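Thioesterase (Xanthomonas campestris pv. campestris, PDB 2FUJ) probably hydrolyses fatty acyl-CoA thioesters, as a putative acyl-CoA thioesterase that assembles into a tetramer of hotdog-fold subunits. Local coordinates at the interface of chains A and B and the interface of chains A and C. Coordinates in Å, arbitrary orientation; residue numbers count along the deposited sequence, not the author numbering. Chains: chain A/B/C, conserved hypothetical protein.

Contact 1: the interface of chains A and B. Residues chain A 17-19, 74-75, 77; chain B 39, 42-43, 46.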
# COMPACT_ATOMS: atom_id res chain seq x y z
N VAL A 17 -11.60 -0.81 7.98
CA VAL A 17 -11.20 -1.01 6.60
C VAL A 17 -11.11 0.37 5.96
O VAL A 17 -11.86 1.28 6.32
CB VAL A 17 -12.23 -1.87 5.82
CG1 VAL A 17 -11.94 -1.84 4.33
CG2 VAL A 17 -12.18 -3.30 6.31
N ARG A 18 -10.19 0.54 5.01
CA ARG A 18 -10.02 1.80 4.32
C ARG A 18 -10.46 1.64 2.87
O ARG A 18 -10.38 0.56 2.31
CB ARG A 18 -8.56 2.25 4.36
CG ARG A 18 -8.03 2.67 5.72
CD ARG A 18 -6.54 2.89 5.64
NE ARG A 18 -5.92 3.11 6.94
CZ ARG A 18 -4.61 3.19 7.14
NH1 ARG A 18 -3.78 3.08 6.11
NH2 ARG A 18 -4.12 3.39 8.35
N TRP A 19 -10.94 2.73 2.28
CA TRP A 19 -11.42 2.70 0.91
C TRP A 19 -10.30 2.22 -0.02
O TRP A 19 -10.55 1.44 -0.94
CB TRP A 19 -11.90 4.10 0.50
CG TRP A 19 -12.58 4.15 -0.82
CD1 TRP A 19 -13.88 3.81 -1.09
CD2 TRP A 19 -11.99 4.52 -2.06
NE1 TRP A 19 -14.13 3.95 -2.44
CE2 TRP A 19 -12.99 4.39 -3.06
CE3 TRP A 19 -10.72 4.96 -2.44
CZ2 TRP A 19 -12.74 4.68 -4.40
CZ3 TRP A 19 -10.48 5.24 -3.78
CH2 TRP A 19 -11.49 5.10 -4.74
N TRP A 74 -15.64 -2.09 1.41
CA TRP A 74 -15.70 -0.91 2.25
C TRP A 74 -17.17 -0.50 2.17
O TRP A 74 -17.82 -0.72 1.15
CB TRP A 74 -14.79 0.16 1.64
CG TRP A 74 -14.74 1.46 2.37
CD1 TRP A 74 -13.83 1.84 3.31
CD2 TRP A 74 -15.61 2.58 2.17
NE1 TRP A 74 -14.07 3.14 3.70
CE2 TRP A 74 -15.16 3.61 3.02
CE3 TRP A 74 -16.72 2.81 1.35
CZ2 TRP A 74 -15.78 4.86 3.07
CZ3 TRP A 74 -17.35 4.05 1.41
CH2 TRP A 74 -16.87 5.06 2.26
N PRO A 75 -17.72 0.12 3.23
CA PRO A 75 -17.11 0.49 4.52
C PRO A 75 -17.31 -0.50 5.67
O PRO A 75 -17.39 -0.09 6.82
CB PRO A 75 -17.79 1.82 4.82
CG PRO A 75 -19.19 1.53 4.39
CD PRO A 75 -19.04 0.76 3.09
N ASP A 77 -16.21 -2.57 8.45
CA ASP A 77 -15.05 -2.79 9.31
C ASP A 77 -15.08 -4.23 9.81
O ASP A 77 -16.14 -4.85 9.88
CB ASP A 77 -15.05 -1.80 10.47
CG ASP A 77 -15.01 -0.36 10.00
OD1 ASP A 77 -14.25 -0.08 9.04
OD2 ASP A 77 -15.73 0.48 10.58
N GLU B 39 -9.52 8.87 2.95
CA GLU B 39 -10.46 8.19 3.84
C GLU B 39 -11.39 9.19 4.51
O GLU B 39 -12.60 8.97 4.58
CB GLU B 39 -9.70 7.39 4.91
CG GLU B 39 -10.58 6.41 5.70
CD GLU B 39 -11.23 5.35 4.82
OE1 GLU B 39 -10.70 5.06 3.73
OE2 GLU B 39 -12.28 4.80 5.24
N VAL B 42 -14.18 10.41 2.02
CA VAL B 42 -15.24 9.44 1.74
C VAL B 42 -16.04 9.03 2.98
O VAL B 42 -17.23 8.73 2.89
CB VAL B 42 -14.66 8.17 1.03
CG1 VAL B 42 -13.90 8.59 -0.22
CG2 VAL B 42 -13.74 7.41 1.97
N ARG B 43 -15.39 9.01 4.14
CA ARG B 43 -16.09 8.67 5.38
C ARG B 43 -17.05 9.82 5.65
O ARG B 43 -18.09 9.63 6.28
CB ARG B 43 -15.09 8.52 6.53
CG ARG B 43 -14.29 7.22 6.51
CD ARG B 43 -15.07 6.06 7.09
NE ARG B 43 -14.35 4.79 6.99
CZ ARG B 43 -14.71 3.67 7.61
NH1 ARG B 43 -15.78 3.67 8.39
NH2 ARG B 43 -14.00 2.55 7.46
N LEU B 46 -20.02 9.69 3.47
CA LEU B 46 -20.75 8.51 3.89
C LEU B 46 -21.73 8.84 5.03
O LEU B 46 -22.79 8.25 5.12
CB LEU B 46 -19.75 7.43 4.31
CG LEU B 46 -20.26 6.00 4.53
CD1 LEU B 46 -21.08 5.93 5.80
CD2 LEU B 46 -21.07 5.57 3.31
O HOH W 1 -11.38 3.76 7.47
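In this hotdog-fold thioesterase, the central helix 30-47 of chain B lays B:Glu39, B:Val42 and B:Arg43 against two loop segments of chain A, one running into the short 3-10 helix 19-21 and the other carrying A:Trp74 to A:Asp77. The B:Glu39 carboxylate is shared between them. Its OE1 takes the backbone N of A:Trp19 at 2.8 Å, while OE2 receives the indole NE1 of A:Trp74 at 2.9 Å on its syn lone pair, in the plane of the ring. The anti lone pair of the same OE2 is filled from within chain B by B:Arg43 NE at 2.7 Å, and together these donors should fix the carboxylate's rotation. B:Arg43 is bent at chi2 (-81°), and its guanidinium meets A:Asp77 tip to tip, the two planes 13° apart. NH2 serves both the A:Val17 carbonyl O at 2.7 Å and A:Asp77 OD1 at 3.1 Å, the latter a salt bridge through the syn lone pair. A:Asp77 OD1 is itself steadied by the A:Val17 backbone N. A:Pro75 CB covers the centre of one A:Trp74 indole face; over the rim of the other lie A:Trp19 CD1 and B:Val42 CG2, the latter 3.4 Å from A:Trp74 CZ2. A water joins A:Val17 O to B:Glu39 OE2. By tying helix to loops through a salt bridge, hydrogen bonds and packing over the indole, the patch helps hold the A-B pair of the tetramer together.

Contact 2: the interface of chains A and C. Residues chain A 29-31, 35; chain C 31, 34-35, 38.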
# COMPACT_ATOMS: atom_id res chain seq x y z
N ASN A 29 -8.35 -6.06 -1.46
CA ASN A 29 -7.29 -6.85 -2.08
C ASN A 29 -6.77 -7.97 -1.17
O ASN A 29 -6.64 -7.79 0.04
CB ASN A 29 -6.15 -5.92 -2.50
CG ASN A 29 -5.06 -6.65 -3.26
OD1 ASN A 29 -4.04 -7.05 -2.69
ND2 ASN A 29 -5.27 -6.83 -4.56
N ASN A 30 -6.46 -9.13 -1.75
CA ASN A 30 -5.96 -10.26 -0.98
C ASN A 30 -4.78 -9.88 -0.07
O ASN A 30 -4.73 -10.29 1.10
CB ASN A 30 -5.49 -11.39 -1.89
CG ASN A 30 -6.59 -11.91 -2.80
OD1 ASN A 30 -7.71 -12.18 -2.37
ND2 ASN A 30 -6.26 -12.06 -4.08
N ALA A 31 -3.83 -9.13 -0.61
CA ALA A 31 -2.65 -8.74 0.16
C ALA A 31 -2.96 -7.93 1.42
O ALA A 31 -2.21 -7.98 2.39
CB ALA A 31 -1.70 -7.96 -0.73
N SER A 35 -2.13 -7.85 5.91
CA SER A 35 -1.89 -6.63 6.68
C SER A 35 -2.85 -6.52 7.86
O SER A 35 -2.47 -6.01 8.91
CB SER A 35 -2.04 -5.39 5.79
OG SER A 35 -1.03 -5.37 4.80
N ALA C 31 3.14 -8.76 3.42
CA ALA C 31 1.99 -8.54 2.56
C ALA C 31 2.35 -8.18 1.12
O ALA C 31 1.58 -8.47 0.20
CB ALA C 31 1.11 -7.46 3.15
N ILE C 34 2.51 -11.17 -1.44
CA ILE C 34 1.27 -11.58 -2.09
C ILE C 34 1.05 -10.68 -3.31
O ILE C 34 0.51 -11.12 -4.32
CB ILE C 34 0.06 -11.47 -1.12
CG1 ILE C 34 0.09 -12.59 -0.08
CG2 ILE C 34 -1.24 -11.56 -1.91
CD1 ILE C 34 -0.81 -12.38 1.13
N SER C 35 1.46 -9.42 -3.20
CA SER C 35 1.31 -8.48 -4.31
C SER C 35 2.26 -8.81 -5.45
O SER C 35 1.91 -8.62 -6.61
CB SER C 35 1.56 -7.04 -3.84
OG SER C 35 0.57 -6.64 -2.91
N GLU C 38 0.73 -11.55 -7.28
CA GLU C 38 -0.42 -11.06 -8.02
C GLU C 38 0.05 -10.45 -9.34
O GLU C 38 -0.46 -10.80 -10.41
CB GLU C 38 -1.14 -10.01 -7.17
CG GLU C 38 -2.32 -9.34 -7.81
CD GLU C 38 -2.89 -8.26 -6.91
OE1 GLU C 38 -2.25 -7.19 -6.79
OE2 GLU C 38 -3.95 -8.49 -6.30
O HOH W 2 -1.86 -7.17 -4.06
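With CG anti to the backbone N in both residues (chi1 -175° in A:Asn29, 177° in C:Glu38) and the C:Glu38 chain extended beyond CG, the amide and the carboxylate reach each other tip to tip between chains A and C. The amide ND2 donates to OE2 of C:Glu38 at 2.7 Å, entering on the syn lone pair. The acceptor lies close to the amide plane, although the two flat groups are turned 75° against each other, so that the carboxylate stands steeply across the end of the amide. The other end of the amide is held at home: A:Asn29 OD1 accepts the backbone N of A:Ala31 at 3.0 Å, from above the carbonyl plane. This bond caps the first turn of helix 30-47 and helps set the direction in which ND2 points. Beside the polar pair, the helices of the two chains meet through alanine and serine, with C:Ile34 beside them. C:Ile34 lays its CG2 branch 3.8 Å from A:Ala31 CA, and A:Ala31 CB comes within 3.4 Å of C:Ser35 OG. The two-fold repeats the latter contact, bringing A:Ser35 OG against C:Ala31 CB. The short side chains probably let the helices approach closely here. One ordered water completes the polar network, lying 2.6 Å from A:Asn29 OD1, 2.7 Å from the hydroxyl OG of C:Ser35 and 2.8 Å from OE1 of C:Glu38.

Contact 3: the interface of chains A and B. Residues chain A 16-18, 21, 32, 36; chain B 18, 39.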
# COMPACT_ATOMS: atom_id res chain seq x y z
N SER A 16 -10.46 -1.10 11.28
CA SER A 16 -11.23 -0.33 10.33
C SER A 16 -10.70 -0.58 8.93
O SER A 16 -9.49 -0.56 8.71
CB SER A 16 -11.10 1.17 10.62
OG SER A 16 -11.62 1.50 11.87
N VAL A 17 -11.60 -0.81 7.98
CA VAL A 17 -11.20 -1.01 6.60
C VAL A 17 -11.11 0.37 5.96
O VAL A 17 -11.86 1.28 6.32
CB VAL A 17 -12.23 -1.87 5.82
CG1 VAL A 17 -11.94 -1.84 4.33
CG2 VAL A 17 -12.18 -3.30 6.31
N ARG A 18 -10.19 0.54 5.01
CA ARG A 18 -10.02 1.80 4.32
C ARG A 18 -10.46 1.64 2.87
O ARG A 18 -10.38 0.56 2.31
CB ARG A 18 -8.56 2.25 4.36
CG ARG A 18 -8.03 2.67 5.72
CD ARG A 18 -6.54 2.89 5.64
NE ARG A 18 -5.92 3.11 6.94
CZ ARG A 18 -4.61 3.19 7.14
NH1 ARG A 18 -3.78 3.08 6.11
NH2 ARG A 18 -4.12 3.39 8.35
N ASP A 21 -8.20 0.12 0.50
CA ASP A 21 -7.95 -1.31 0.69
C ASP A 21 -8.50 -2.12 -0.48
O ASP A 21 -8.04 -3.22 -0.75
CB ASP A 21 -8.61 -1.81 1.99
CG ASP A 21 -7.85 -1.39 3.24
OD1 ASP A 21 -8.41 -1.59 4.34
OD2 ASP A 21 -6.72 -0.88 3.15
N LYS A 32 -4.07 -7.21 1.40
CA LYS A 32 -4.44 -6.41 2.56
C LYS A 32 -4.84 -7.28 3.75
O LYS A 32 -4.76 -6.86 4.90
CB LYS A 32 -5.57 -5.44 2.20
CG LYS A 32 -5.27 -4.02 2.60
CD LYS A 32 -3.98 -3.55 1.95
CE LYS A 32 -3.60 -2.16 2.38
NZ LYS A 32 -3.40 -2.08 3.85
N TYR A 36 -4.08 -6.98 7.69
CA TYR A 36 -5.04 -6.92 8.79
C TYR A 36 -4.56 -7.85 9.90
O TYR A 36 -4.65 -7.54 11.09
CB TYR A 36 -6.43 -7.38 8.35
CG TYR A 36 -7.11 -6.51 7.32
CD1 TYR A 36 -6.90 -5.13 7.29
CD2 TYR A 36 -8.00 -7.06 6.40
CE1 TYR A 36 -7.57 -4.32 6.37
CE2 TYR A 36 -8.67 -6.26 5.47
CZ TYR A 36 -8.45 -4.89 5.46
OH TYR A 36 -9.12 -4.10 4.56
N ARG B 18 -1.91 2.43 10.94
CA ARG B 18 -1.53 1.03 10.90
C ARG B 18 -0.01 0.93 10.94
O ARG B 18 0.69 1.82 10.47
CB ARG B 18 -2.06 0.36 9.64
CG ARG B 18 -3.56 0.18 9.57
CD ARG B 18 -3.96 -0.32 8.20
NE ARG B 18 -5.40 -0.33 7.98
CZ ARG B 18 -5.97 -0.60 6.81
NH1 ARG B 18 -5.22 -0.87 5.75
NH2 ARG B 18 -7.29 -0.59 6.69
N GLU B 39 -9.52 8.87 2.95
CA GLU B 39 -10.46 8.19 3.84
C GLU B 39 -11.39 9.19 4.51
O GLU B 39 -12.60 8.97 4.58
CB GLU B 39 -9.70 7.39 4.91
CG GLU B 39 -10.58 6.41 5.70
CD GLU B 39 -11.23 5.35 4.82
OE1 GLU B 39 -10.70 5.06 3.73
OE2 GLU B 39 -12.28 4.80 5.24
O HOH W 3 -7.17 0.47 9.99
O HOH W 4 -11.38 3.76 7.47
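B:Arg18 and its two-fold mate A:Arg18 lie stacked across the A-B interface of this hotdog-fold thioesterase. Each side chain is extended from CG to NE and slides past the other in the opposite direction; the guanidinium planes are 6° apart, with A:Arg18 NE 3.6 Å from B:Arg18 NE. Two like charges facing each other would probably be offset by the carboxylates at their ends. B:Arg18, which buries 111 Å², grips A:Asp21 end-on in a bidentate salt bridge: NH2 donates to OD1 at 2.8 Å and NH1 to OD2 at 3.0 Å, both on syn lone pairs and near the guanidinium plane. NH2 also gives a hydrogen bond to the backbone O of A:Ser16 at 3.0 Å, which a water links to NE. From opposite faces of the carboxylate OD1 accepts two more bonds, from the A:Arg18 backbone N at 2.9 Å and the A:Tyr36 hydroxyl OH at 2.6 Å, second-shell donors that position A:Asp21. The A:Tyr36 ring turns its CE1 edge toward B:Arg18, the ring and guanidinium planes 87° apart. A:Lys32, bent at chi2 and chi4, sets NZ 3.6 Å from A:Asp21 OD2, a salt bridge; its 2.9 Å approach to B:Arg18 NH1 is no hydrogen bond, and A:Asp21 probably offsets the like charges.

Contacts 1 and 3 are neighbouring patches of one A-B interface, with C-alpha centres about 8 Å apart, and share A:Val17, A:Arg18 and B:Glu39. Contact 2 belongs to the separate A-C interface, about 12 Å from contact 3 and 19 Å from contact 1. Helix 30-47 runs through all three: chain B supplies it to contact 1, chains A and C pair it in contact 2, and chain A sends A:Lys32 and A:Tyr36 from it into contact 3, alongside B:Glu39 from chain B. The same helix thus serves both kinds of subunit pairing, consistent with the tetrameric hotdog assembly, in which two-fold symmetry repeats each patch.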